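Acyl-CoA dehydrogenase (Mycobacterium thermoresistibile, PDB 3PFD) probably catalyses the FAD-dependent oxidation of saturated acyl-CoA thioesters to 2,3-dehydroacyl-CoA in fatty acid metabolism. Local coordinates at residues N104-M109 with A134-S139; W178-A183 with A196-K201; L33-I38 with V90-C95. All coordinates share one frame; numbering follows the deposited sequence.

Interaction 1: N104-M109 with A134-S139; sequences NKLGTM and ASYALS. With FDA (dihydroflavine-adenine dinucleotide), chain B.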
loop_
_atom_site.group_PDB
_atom_site.type_symbol
_atom_site.label_atom_id
_atom_site.label_comp_id
_atom_site.label_asym_id
_atom_site.label_seq_id
_atom_site.Cartn_x
_atom_site.Cartn_y
_atom_site.Cartn_z
ATOM N N ASN C 104 31.441 -9.677 -8.010
ATOM C CA ASN C 104 32.592 -10.483 -7.640
ATOM C C ASN C 104 32.139 -11.719 -6.835
ATOM O O ASN C 104 32.648 -12.824 -7.044
ATOM C CB ASN C 104 33.679 -9.669 -6.909
ATOM C CG ASN C 104 34.556 -8.859 -7.877
ATOM O OD1 ASN C 104 34.507 -9.059 -9.099
ATOM N ND2 ASN C 104 35.355 -7.946 -7.339
ATOM N N LYS C 105 31.146 -11.531 -5.961
ATOM C CA LYS C 105 30.595 -12.619 -5.190
ATOM C C LYS C 105 29.717 -13.532 -6.067
ATOM O O LYS C 105 29.909 -14.732 -6.073
ATOM C CB LYS C 105 29.836 -12.106 -3.945
ATOM C CG LYS C 105 29.818 -13.160 -2.846
ATOM C CD LYS C 105 28.686 -13.066 -1.855
ATOM C CE LYS C 105 28.685 -14.385 -1.063
ATOM N NZ LYS C 105 27.981 -14.267 0.210
ATOM N N LEU C 106 28.764 -12.964 -6.804
ATOM C CA LEU C 106 27.927 -13.735 -7.739
ATOM C C LEU C 106 28.747 -14.646 -8.675
ATOM O O LEU C 106 28.410 -15.823 -8.829
ATOM C CB LEU C 106 27.029 -12.798 -8.575
ATOM C CG LEU C 106 25.875 -13.440 -9.370
ATOM C CD1 LEU C 106 24.906 -14.182 -8.434
ATOM C CD2 LEU C 106 25.111 -12.414 -10.223
ATOM N N GLY C 107 29.814 -14.103 -9.285
ATOM C CA GLY C 107 30.644 -14.843 -10.272
ATOM C C GLY C 107 31.638 -15.842 -9.687
ATOM O O GLY C 107 32.376 -16.521 -10.438
ATOM N N THR C 108 31.687 -15.934 -8.355
ATOM C CA THR C 108 32.625 -16.877 -7.711
ATOM C C THR C 108 31.982 -17.863 -6.751
ATOM O O THR C 108 32.624 -18.838 -6.366
ATOM C CB THR C 108 33.827 -16.199 -6.999
ATOM O OG1 THR C 108 33.365 -15.227 -6.046
ATOM C CG2 THR C 108 34.757 -15.583 -8.003
ATOM N N MET C 109 30.728 -17.620 -6.381
ATOM C CA MET C 109 30.101 -18.372 -5.294
ATOM C C MET C 109 29.872 -19.859 -5.636
ATOM O O MET C 109 30.123 -20.719 -4.805
ATOM C CB MET C 109 28.805 -17.701 -4.848
ATOM C CG MET C 109 28.444 -17.943 -3.387
ATOM S SD MET C 109 29.838 -17.679 -2.257
ATOM C CE MET C 109 29.260 -18.720 -0.912
ATOM N N ALA C 134 35.126 -11.015 -11.520
ATOM C CA ALA C 134 34.399 -12.183 -12.018
ATOM C C ALA C 134 32.957 -11.784 -12.386
ATOM O O ALA C 134 32.385 -10.934 -11.733
ATOM C CB ALA C 134 34.383 -13.292 -10.969
ATOM N N SER C 135 32.405 -12.405 -13.429
ATOM C CA SER C 135 30.989 -12.278 -13.787
ATOM C C SER C 135 30.267 -13.636 -13.710
ATOM O O SER C 135 30.900 -14.701 -13.649
ATOM C CB SER C 135 30.846 -11.678 -15.193
ATOM O OG SER C 135 31.342 -10.338 -15.226
ATOM N N TYR C 136 28.945 -13.580 -13.743
ATOM C CA TYR C 136 28.077 -14.747 -13.652
ATOM C C TYR C 136 27.214 -14.775 -14.911
ATOM O O TYR C 136 26.387 -13.901 -15.116
ATOM C CB TYR C 136 27.213 -14.615 -12.391
ATOM C CG TYR C 136 26.245 -15.750 -12.112
ATOM C CD1 TYR C 136 26.701 -16.991 -11.663
ATOM C CD2 TYR C 136 24.868 -15.563 -12.235
ATOM C CE1 TYR C 136 25.808 -18.028 -11.373
ATOM C CE2 TYR C 136 23.967 -16.598 -11.953
ATOM C CZ TYR C 136 24.451 -17.822 -11.525
ATOM O OH TYR C 136 23.566 -18.846 -11.248
ATOM N N ALA C 137 27.421 -15.780 -15.755
ATOM C CA ALA C 137 26.755 -15.852 -17.047
ATOM C C ALA C 137 25.733 -16.999 -17.124
ATOM O O ALA C 137 26.070 -18.154 -17.454
ATOM C CB ALA C 137 27.810 -15.953 -18.157
ATOM N N LEU C 138 24.475 -16.676 -16.820
ATOM C CA LEU C 138 23.416 -17.672 -16.778
ATOM C C LEU C 138 22.326 -17.382 -17.816
ATOM O O LEU C 138 21.972 -18.264 -18.611
ATOM C CB LEU C 138 22.794 -17.747 -15.369
ATOM C CG LEU C 138 21.567 -18.665 -15.194
ATOM C CD1 LEU C 138 21.996 -20.099 -14.992
ATOM C CD2 LEU C 138 20.712 -18.212 -13.999
ATOM N N SER C 139 21.803 -16.152 -17.793
ATOM C CA SER C 139 20.642 -15.745 -18.596
ATOM C C SER C 139 20.864 -15.766 -20.119
ATOM O O SER C 139 21.972 -15.534 -20.605
ATOM C CB SER C 139 20.185 -14.333 -18.193
ATOM O OG SER C 139 19.908 -14.207 -16.797
HETATM P PA FDA B . 11.016 -12.803 -17.774
HETATM O O1A FDA B . 11.412 -14.098 -17.119
HETATM O O2A FDA B . 10.532 -12.779 -19.203
HETATM O O5B FDA B . 9.890 -12.132 -16.837
HETATM C C5B FDA B . 8.904 -11.220 -17.331
HETATM C C4B FDA B . 7.841 -10.997 -16.245
HETATM O O4B FDA B . 7.110 -12.205 -16.007
HETATM C C3B FDA B . 8.468 -10.615 -14.902
HETATM O O3B FDA B . 7.561 -9.726 -14.235
HETATM C C2B FDA B . 8.514 -11.934 -14.149
HETATM O O2B FDA B . 8.495 -11.765 -12.728
HETATM C C1B FDA B . 7.249 -12.596 -14.646
HETATM N N9A FDA B . 7.268 -14.063 -14.478
HETATM C C8A FDA B . 8.037 -14.937 -15.152
HETATM N N7A FDA B . 7.760 -16.195 -14.728
HETATM C C5A FDA B . 6.805 -16.109 -13.769
HETATM C C6A FDA B . 6.143 -17.062 -12.978
HETATM N N6A FDA B . 6.443 -18.393 -13.100
HETATM N N1A FDA B . 5.206 -16.639 -12.088
HETATM C C2A FDA B . 4.936 -15.319 -11.974
HETATM N N3A FDA B . 5.548 -14.374 -12.722
HETATM C C4A FDA B . 6.496 -14.748 -13.620
HETATM N N1 FDA B . 21.659 -12.553 -15.608
HETATM C C2 FDA B . 22.882 -13.167 -15.629
HETATM O O2 FDA B . 23.014 -14.353 -16.034
HETATM N N3 FDA B . 23.978 -12.496 -15.215
HETATM C C4 FDA B . 23.884 -11.221 -14.774
HETATM O O4 FDA B . 24.935 -10.659 -14.422
HETATM C C4X FDA B . 22.636 -10.567 -14.719
HETATM N N5 FDA B . 22.535 -9.263 -14.394
HETATM C C5X FDA B . 21.512 -8.520 -14.851
HETATM C C6 FDA B . 21.626 -7.128 -14.981
HETATM C C7 FDA B . 20.570 -6.384 -15.537
HETATM C C7M FDA B . 20.686 -4.880 -15.671
HETATM C C8 FDA B . 19.395 -7.013 -15.924
HETATM C C8M FDA B . 18.230 -6.236 -16.513
HETATM C C9 FDA B . 19.280 -8.384 -15.785
HETATM C C9A FDA B . 20.335 -9.140 -15.265
HETATM N N10 FDA B . 20.305 -10.548 -15.359
HETATM C C10 FDA B . 21.515 -11.265 -15.153
HETATM C "C1'" FDA B . 19.123 -11.224 -15.898
HETATM C "C2'" FDA B . 17.982 -11.290 -14.874
HETATM O "O2'" FDA B . 18.228 -12.234 -13.807
HETATM C "C3'" FDA B . 16.701 -11.571 -15.630
HETATM O "O3'" FDA B . 16.286 -10.341 -16.277
HETATM C "C4'" FDA B . 15.580 -12.088 -14.709
HETATM O "O4'" FDA B . 15.870 -13.417 -14.270
HETATM C "C5'" FDA B . 14.224 -12.096 -15.403
HETATM O "O5'" FDA B . 14.349 -12.700 -16.697
HETATM P P FDA B . 13.758 -11.922 -17.975
HETATM O O1P FDA B . 14.388 -10.552 -18.011
HETATM O O2P FDA B . 13.864 -12.828 -19.180
HETATM O O3P FDA B . 12.209 -11.696 -17.591
HETATM O O HOH W 1 32.310 -8.351 -10.974
#
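Gly107 on helix 104-109 meets Tyr136 on strand 134-137 with their CA atoms 4.2 Å apart, and the two axes cross at 64°. This is the junction of the N-terminal helical domain and the middle beta domain of the acyl-CoA dehydrogenase fold. The absence of a side chain at Gly107 lets the backbones come this close: its CA lies 3.4 Å from Ser135 O, where a CB would clash. Leu106 carries the apolar part. Its CG is anti to the backbone N (chi1 -167°) and packs against Tyr136 CB at 3.5 Å. From there CD1 reaches over one face of the Tyr136 ring, toward the rim, as a CH-pi contact, and the two side chains cross at about a right angle. Ala134 CB points at the helix and touches Thr108 CG2. The polar link is at the strand start. Ala134 N donates to Asn104 OD1 at 3.2 Å, tilted 30° from the amide carbonyl plane. A water donates to both Asn104 OD1 and Ala134 O, while Asn104 ND2 is held by Ser65 O. Bonds at both OD1 and ND2 hold the amide's orientation. From Tyr136 onward the backbone binds the reduced flavin. Flavin N3 donates to Tyr136 O, so the residue whose side chain packs on Leu106 also receives the flavin N3 hydrogen at its backbone O. Flavin O2 accepts from Leu138 N and Ser139 N. The last bond runs from flavin N1 to Ser139 OG at 2.7 Å.

Interaction 2: W178-A183 with A196-K201; sequences WYTVMA and AFMVHK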
loop_
_atom_site.group_PDB
_atom_site.type_symbol
_atom_site.label_atom_id
_atom_site.label_comp_id
_atom_site.label_asym_id
_atom_site.label_seq_id
_atom_site.Cartn_x
_atom_site.Cartn_y
_atom_site.Cartn_z
ATOM N N TRP C 178 37.219 -13.515 -15.331
ATOM C CA TRP C 178 36.676 -14.857 -15.138
ATOM C C TRP C 178 35.159 -14.834 -15.168
ATOM O O TRP C 178 34.529 -13.924 -14.630
ATOM C CB TRP C 178 37.120 -15.421 -13.799
ATOM C CG TRP C 178 38.545 -15.941 -13.771
ATOM C CD1 TRP C 178 39.612 -15.387 -13.120
ATOM C CD2 TRP C 178 39.024 -17.137 -14.384
ATOM N NE1 TRP C 178 40.732 -16.175 -13.292
ATOM C CE2 TRP C 178 40.397 -17.250 -14.069
ATOM C CE3 TRP C 178 38.427 -18.122 -15.180
ATOM C CZ2 TRP C 178 41.194 -18.311 -14.540
ATOM C CZ3 TRP C 178 39.216 -19.175 -15.645
ATOM C CH2 TRP C 178 40.584 -19.263 -15.314
ATOM N N TYR C 179 34.582 -15.853 -15.791
ATOM C CA TYR C 179 33.143 -15.916 -16.014
ATOM C C TYR C 179 32.683 -17.306 -15.634
ATOM O O TYR C 179 33.207 -18.287 -16.149
ATOM C CB TYR C 179 32.794 -15.677 -17.488
ATOM C CG TYR C 179 33.013 -14.261 -18.023
ATOM C CD1 TYR C 179 34.295 -13.784 -18.305
ATOM C CD2 TYR C 179 31.928 -13.416 -18.290
ATOM C CE1 TYR C 179 34.509 -12.493 -18.804
ATOM C CE2 TYR C 179 32.135 -12.105 -18.800
ATOM C CZ TYR C 179 33.423 -11.663 -19.063
ATOM O OH TYR C 179 33.642 -10.394 -19.572
ATOM N N THR C 180 31.688 -17.378 -14.752
ATOM C CA THR C 180 31.006 -18.637 -14.457
ATOM C C THR C 180 29.873 -18.786 -15.469
ATOM O O THR C 180 28.874 -18.058 -15.411
ATOM C CB THR C 180 30.481 -18.635 -13.007
ATOM O OG1 THR C 180 31.582 -18.448 -12.113
ATOM C CG2 THR C 180 29.734 -19.919 -12.647
ATOM N N VAL C 181 30.041 -19.710 -16.410
ATOM C CA VAL C 181 29.060 -19.905 -17.481
ATOM C C VAL C 181 28.309 -21.229 -17.310
ATOM O O VAL C 181 28.928 -22.286 -17.079
ATOM C CB VAL C 181 29.740 -19.873 -18.881
ATOM C CG1 VAL C 181 28.695 -19.949 -19.987
ATOM C CG2 VAL C 181 30.613 -18.627 -19.055
ATOM N N MET C 182 26.977 -21.188 -17.403
ATOM C CA MET C 182 26.225 -22.447 -17.463
ATOM C C MET C 182 25.859 -22.769 -18.884
ATOM O O MET C 182 25.479 -21.883 -19.650
ATOM C CB MET C 182 24.941 -22.475 -16.630
ATOM C CG MET C 182 24.826 -21.552 -15.475
ATOM S SD MET C 182 26.041 -21.733 -14.172
ATOM C CE MET C 182 26.774 -20.129 -14.288
ATOM N N ALA C 183 25.949 -24.053 -19.219
ATOM C CA ALA C 183 25.618 -24.532 -20.540
ATOM C C ALA C 183 25.102 -25.961 -20.439
ATOM O O ALA C 183 25.385 -26.660 -19.468
ATOM C CB ALA C 183 26.829 -24.446 -21.453
ATOM N N ALA C 196 28.277 -26.261 -15.209
ATOM C CA ALA C 196 28.863 -24.943 -14.953
ATOM C C ALA C 196 30.379 -24.981 -15.166
ATOM O O ALA C 196 31.046 -25.930 -14.732
ATOM C CB ALA C 196 28.513 -24.478 -13.547
ATOM N N PHE C 197 30.903 -23.943 -15.831
ATOM C CA PHE C 197 32.313 -23.858 -16.214
ATOM C C PHE C 197 32.919 -22.489 -15.933
ATOM O O PHE C 197 32.240 -21.447 -16.029
ATOM C CB PHE C 197 32.488 -24.130 -17.712
ATOM C CG PHE C 197 31.820 -25.386 -18.193
ATOM C CD1 PHE C 197 32.535 -26.585 -18.272
ATOM C CD2 PHE C 197 30.474 -25.373 -18.581
ATOM C CE1 PHE C 197 31.914 -27.759 -18.735
ATOM C CE2 PHE C 197 29.835 -26.542 -19.026
ATOM C CZ PHE C 197 30.548 -27.732 -19.105
ATOM N N MET C 198 34.212 -22.483 -15.613
ATOM C CA MET C 198 34.958 -21.227 -15.497
ATOM C C MET C 198 35.599 -20.917 -16.833
ATOM O O MET C 198 36.412 -21.703 -17.346
ATOM C CB MET C 198 36.037 -21.299 -14.414
ATOM C CG MET C 198 35.517 -21.463 -12.996
ATOM S SD MET C 198 34.236 -20.298 -12.476
ATOM C CE MET C 198 35.021 -18.688 -12.715
ATOM N N VAL C 199 35.207 -19.776 -17.398
ATOM C CA VAL C 199 35.717 -19.311 -18.670
ATOM C C VAL C 199 36.538 -18.038 -18.434
ATOM O O VAL C 199 36.141 -17.165 -17.649
ATOM C CB VAL C 199 34.561 -19.044 -19.693
ATOM C CG1 VAL C 199 35.108 -18.432 -20.995
ATOM C CG2 VAL C 199 33.750 -20.342 -20.003
ATOM N N HIS C 200 37.668 -17.950 -19.135
ATOM C CA HIS C 200 38.600 -16.839 -19.023
ATOM C C HIS C 200 38.481 -15.921 -20.242
ATOM O O HIS C 200 38.213 -16.389 -21.347
ATOM C CB HIS C 200 40.028 -17.380 -18.875
ATOM C CG HIS C 200 41.052 -16.339 -18.531
ATOM N ND1 HIS C 200 41.635 -15.526 -19.478
ATOM C CD2 HIS C 200 41.611 -15.995 -17.347
ATOM C CE1 HIS C 200 42.502 -14.719 -18.890
ATOM N NE2 HIS C 200 42.511 -14.987 -17.596
ATOM N N LYS C 201 38.651 -14.616 -20.015
ATOM C CA LYS C 201 38.563 -13.573 -21.067
ATOM C C LYS C 201 39.400 -13.857 -22.334
ATOM O O LYS C 201 39.041 -13.406 -23.429
ATOM C CB LYS C 201 38.946 -12.198 -20.496
ATOM C CG LYS C 201 40.313 -12.174 -19.822
ATOM C CD LYS C 201 40.720 -10.784 -19.348
ATOM C CE LYS C 201 41.795 -10.203 -20.228
ATOM N NZ LYS C 201 42.602 -9.160 -19.506
#
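Trp178 offers one face of its indole to His200. The imidazole stands on edge over it in a T-shaped pair, with the planes at 86° and the six-membered ring centroid 4.9 Å from the imidazole centroid. His200 CD2 lies over the rim of that face, and His200 CB makes a CH-pi contact with the six-membered ring. The Tyr179 ring has Val199 O at its edge, and the Phe197 ring has Val181 O at its edge. These rings belong to an antiparallel beta hairpin of the middle domain, formed by strands 178-184 and 194-200. Tyr179 with Val199 and Val181 with Phe197 are its hydrogen-bonded pairs. Each pair has two backbone bonds; that from Val199 N to Tyr179 O is 2.8 Å long and nearly straight. CA-H...O contacts accompany them, such as Thr180 CA to Phe197 O at 3.4 Å.

On the face of Tyr179 and Phe197, Val181 CG2 meets Val199 CG2 at 3.7 Å. Phe206 and Trp161 continue the aromatic packing there with edge-to-face contacts. The other face carries Trp178, Thr180, Met182, Ala196, Met198 and His200. Chi2 (-51°) bends the Met198 chain and brings SD to 3.3 Å from Thr180 OG1; the bend at chi3 keeps CE near the same oxygen. Met182 SD touches Ala196 CB. Helix 117-129 packs on this face against Trp178 and Met198.

The side-chain contacts are mostly apolar, and the polar ends are met outside the hairpin. Thr180 OG1 bonds to Gly107 O, Tyr179 OH to Gly174 N and His200 ND1 to Asp202 N. The chemistry implies a hairpin held together by its backbone bonds, with its hydroxyls and imidazole tied to the surrounding chain.

Interaction 3: L33-I38 with V90-C95; sequences LAEKEI and VARVDC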
loop_
_atom_site.group_PDB
_atom_site.type_symbol
_atom_site.label_atom_id
_atom_site.label_comp_id
_atom_site.label_asym_id
_atom_site.label_seq_id
_atom_site.Cartn_x
_atom_site.Cartn_y
_atom_site.Cartn_z
ATOM N N LEU C 33 35.736 5.402 2.628
ATOM C CA LEU C 33 36.188 5.161 1.266
ATOM C C LEU C 33 35.097 5.494 0.246
ATOM O O LEU C 33 35.366 6.161 -0.749
ATOM C CB LEU C 33 36.637 3.713 1.100
ATOM C CG LEU C 33 37.337 3.451 -0.230
ATOM C CD1 LEU C 33 38.470 2.515 0.027
ATOM C CD2 LEU C 33 36.400 2.900 -1.305
ATOM N N ALA C 34 33.869 5.034 0.492
ATOM C CA ALA C 34 32.796 5.327 -0.437
ATOM C C ALA C 34 32.558 6.831 -0.565
ATOM O O ALA C 34 32.474 7.345 -1.675
ATOM C CB ALA C 34 31.535 4.595 -0.071
ATOM N N GLU C 35 32.489 7.545 0.555
ATOM C CA GLU C 35 32.177 8.976 0.510
ATOM C C GLU C 35 33.320 9.806 -0.101
ATOM O O GLU C 35 33.080 10.776 -0.816
ATOM C CB GLU C 35 31.759 9.498 1.891
ATOM C CG GLU C 35 30.255 9.264 2.168
ATOM C CD GLU C 35 29.817 9.665 3.561
ATOM O OE1 GLU C 35 30.671 10.090 4.366
ATOM O OE2 GLU C 35 28.605 9.553 3.865
ATOM N N LYS C 36 34.555 9.397 0.163
ATOM C CA LYS C 36 35.727 10.122 -0.306
ATOM C C LYS C 36 36.095 9.752 -1.743
ATOM O O LYS C 36 36.330 10.633 -2.560
ATOM C CB LYS C 36 36.937 9.894 0.625
ATOM C CG LYS C 36 36.801 10.489 2.034
ATOM C CD LYS C 36 37.958 10.006 2.945
ATOM C CE LYS C 36 37.939 10.654 4.336
ATOM N NZ LYS C 36 38.863 9.963 5.287
ATOM N N GLU C 37 36.140 8.453 -2.034
ATOM C CA GLU C 37 36.719 7.944 -3.289
ATOM C C GLU C 37 35.711 7.511 -4.359
ATOM O O GLU C 37 36.072 7.382 -5.536
ATOM C CB GLU C 37 37.667 6.769 -3.010
ATOM C CG GLU C 37 38.787 7.046 -2.002
ATOM C CD GLU C 37 39.858 8.028 -2.499
ATOM O OE1 GLU C 37 39.957 8.283 -3.731
ATOM O OE2 GLU C 37 40.613 8.543 -1.635
ATOM N N ILE C 38 34.458 7.281 -3.973
ATOM C CA ILE C 38 33.468 6.769 -4.921
ATOM C C ILE C 38 32.359 7.796 -5.245
ATOM O O ILE C 38 32.034 8.007 -6.412
ATOM C CB ILE C 38 32.831 5.449 -4.392
ATOM C CG1 ILE C 38 33.915 4.367 -4.193
ATOM C CG2 ILE C 38 31.708 4.946 -5.330
ATOM C CD1 ILE C 38 33.360 3.088 -3.523
ATOM N N VAL C 90 28.624 0.868 -0.282
ATOM C CA VAL C 90 28.997 1.335 -1.613
ATOM C C VAL C 90 27.699 1.747 -2.349
ATOM O O VAL C 90 27.660 2.799 -2.960
ATOM C CB VAL C 90 29.867 0.306 -2.421
ATOM C CG1 VAL C 90 30.196 0.832 -3.822
ATOM C CG2 VAL C 90 31.183 0.037 -1.717
ATOM N N ALA C 91 26.630 0.953 -2.233
ATOM C CA ALA C 91 25.382 1.236 -2.976
ATOM C C ALA C 91 24.705 2.539 -2.544
ATOM O O ALA C 91 23.995 3.201 -3.340
ATOM C CB ALA C 91 24.409 0.070 -2.833
ATOM N N ARG C 92 24.918 2.876 -1.273
ATOM C CA ARG C 92 24.485 4.139 -0.680
ATOM C C ARG C 92 24.964 5.337 -1.488
ATOM O O ARG C 92 24.289 6.384 -1.478
ATOM C CB ARG C 92 25.024 4.247 0.761
ATOM C CG ARG C 92 24.459 5.374 1.620
ATOM C CD ARG C 92 24.863 5.215 3.090
ATOM N NE ARG C 92 24.667 6.480 3.787
ATOM C CZ ARG C 92 25.558 7.479 3.823
ATOM N NH1 ARG C 92 26.772 7.352 3.268
ATOM N NH2 ARG C 92 25.243 8.614 4.455
ATOM N N VAL C 93 26.128 5.228 -2.136
ATOM C CA VAL C 93 26.636 6.365 -2.934
ATOM C C VAL C 93 26.683 6.101 -4.448
ATOM O O VAL C 93 26.629 7.052 -5.262
ATOM C CB VAL C 93 28.001 6.925 -2.425
ATOM C CG1 VAL C 93 27.919 7.399 -0.933
ATOM C CG2 VAL C 93 29.149 5.917 -2.625
ATOM N N ASP C 94 26.764 4.823 -4.835
ATOM C CA ASP C 94 26.837 4.507 -6.253
ATOM C C ASP C 94 26.526 3.047 -6.491
ATOM O O ASP C 94 27.324 2.165 -6.169
ATOM C CB ASP C 94 28.230 4.850 -6.774
ATOM C CG ASP C 94 28.406 4.550 -8.223
ATOM O OD1 ASP C 94 27.753 3.614 -8.748
ATOM O OD2 ASP C 94 29.255 5.227 -8.831
ATOM N N CYS C 95 25.353 2.795 -7.051
ATOM C CA CYS C 95 24.879 1.422 -7.181
ATOM C C CYS C 95 25.683 0.684 -8.244
ATOM O O CYS C 95 26.034 -0.482 -8.038
ATOM C CB CYS C 95 23.385 1.393 -7.469
ATOM S SG CYS C 95 22.596 -0.231 -7.413
HETATM O O HOH W 2 31.704 6.130 -8.687
#
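Ile38 lies across Val90 and Val93, crossing each at about a right angle. Its CD1 reaches Val90 CG1 at 3.9 Å, and its CG2 meets Val93 CG2 and Asp94 CB. The contact is helix packing within the N-terminal helical domain of the acyl-CoA dehydrogenase fold. Helix 24-47 packs there against Val90 of helix 80-91 and the following residues that lead into helix 95-114. Ile38 CG2 is anti to the backbone N and turns to Val93 and Asp94; chi2 (174°) extends the other branch and carries CD1 to Val90.

Ala34, one turn earlier, faces the same valines. Its CB touches Val93 CG2 at 3.7 Å. Val93 CG2 thus touches both Ala34 and Ile38. Ala97 of helix 95-114 also packs on Ile38 and Val90, and Ala55 of helix 53-61 packs on Ile38.

A salt bridge lies at the more exposed border of this apolar patch. Arg92 NH1 donates to Glu35 OE2 at 2.9 Å in a nearly straight bond. It approaches OE2 from the anti side, 32° out of the carboxylate plane. The oxygen itself lies close to the guanidinium plane, at its edge. The two flat groups are turned 48° from each other, and no second bond joins them. Arg92 NH2 has its own salt bridge to Asp272 of helix 256-280, so the guanidinium is shared between two carboxylates.

Asp94 closes the other end. It is the N-cap of helix 95-114, where OD1 takes the hydrogen of Ala97 N. Its second oxygen, OD2, accepts a hydrogen bond at 2.6 Å from a water that also donates to Ile38 O.

How the interactions relate
Along the chain, interaction 3 closes first, then interaction 1, then interaction 2. Interactions 1 and 2 are neighbours, with centres 9 Å apart, and share a mixed sheet in which strands 134-137 and 178-184 lie side by side. They touch through Ala137 N and Thr180 O, 2.7 Å apart, and Leu138 packs on Met182. Interaction 3 stands apart in the helical N-terminal domain. Its centre is 22 Å from that of interaction 1 and 29 Å from that of interaction 2, on the other side of the chain's centre from the latter. Helix 95-114 follows segment 90-95 and carries 104-109, which packs on strand 134-137 and so joins the helical domain to the sheet beside the flavin.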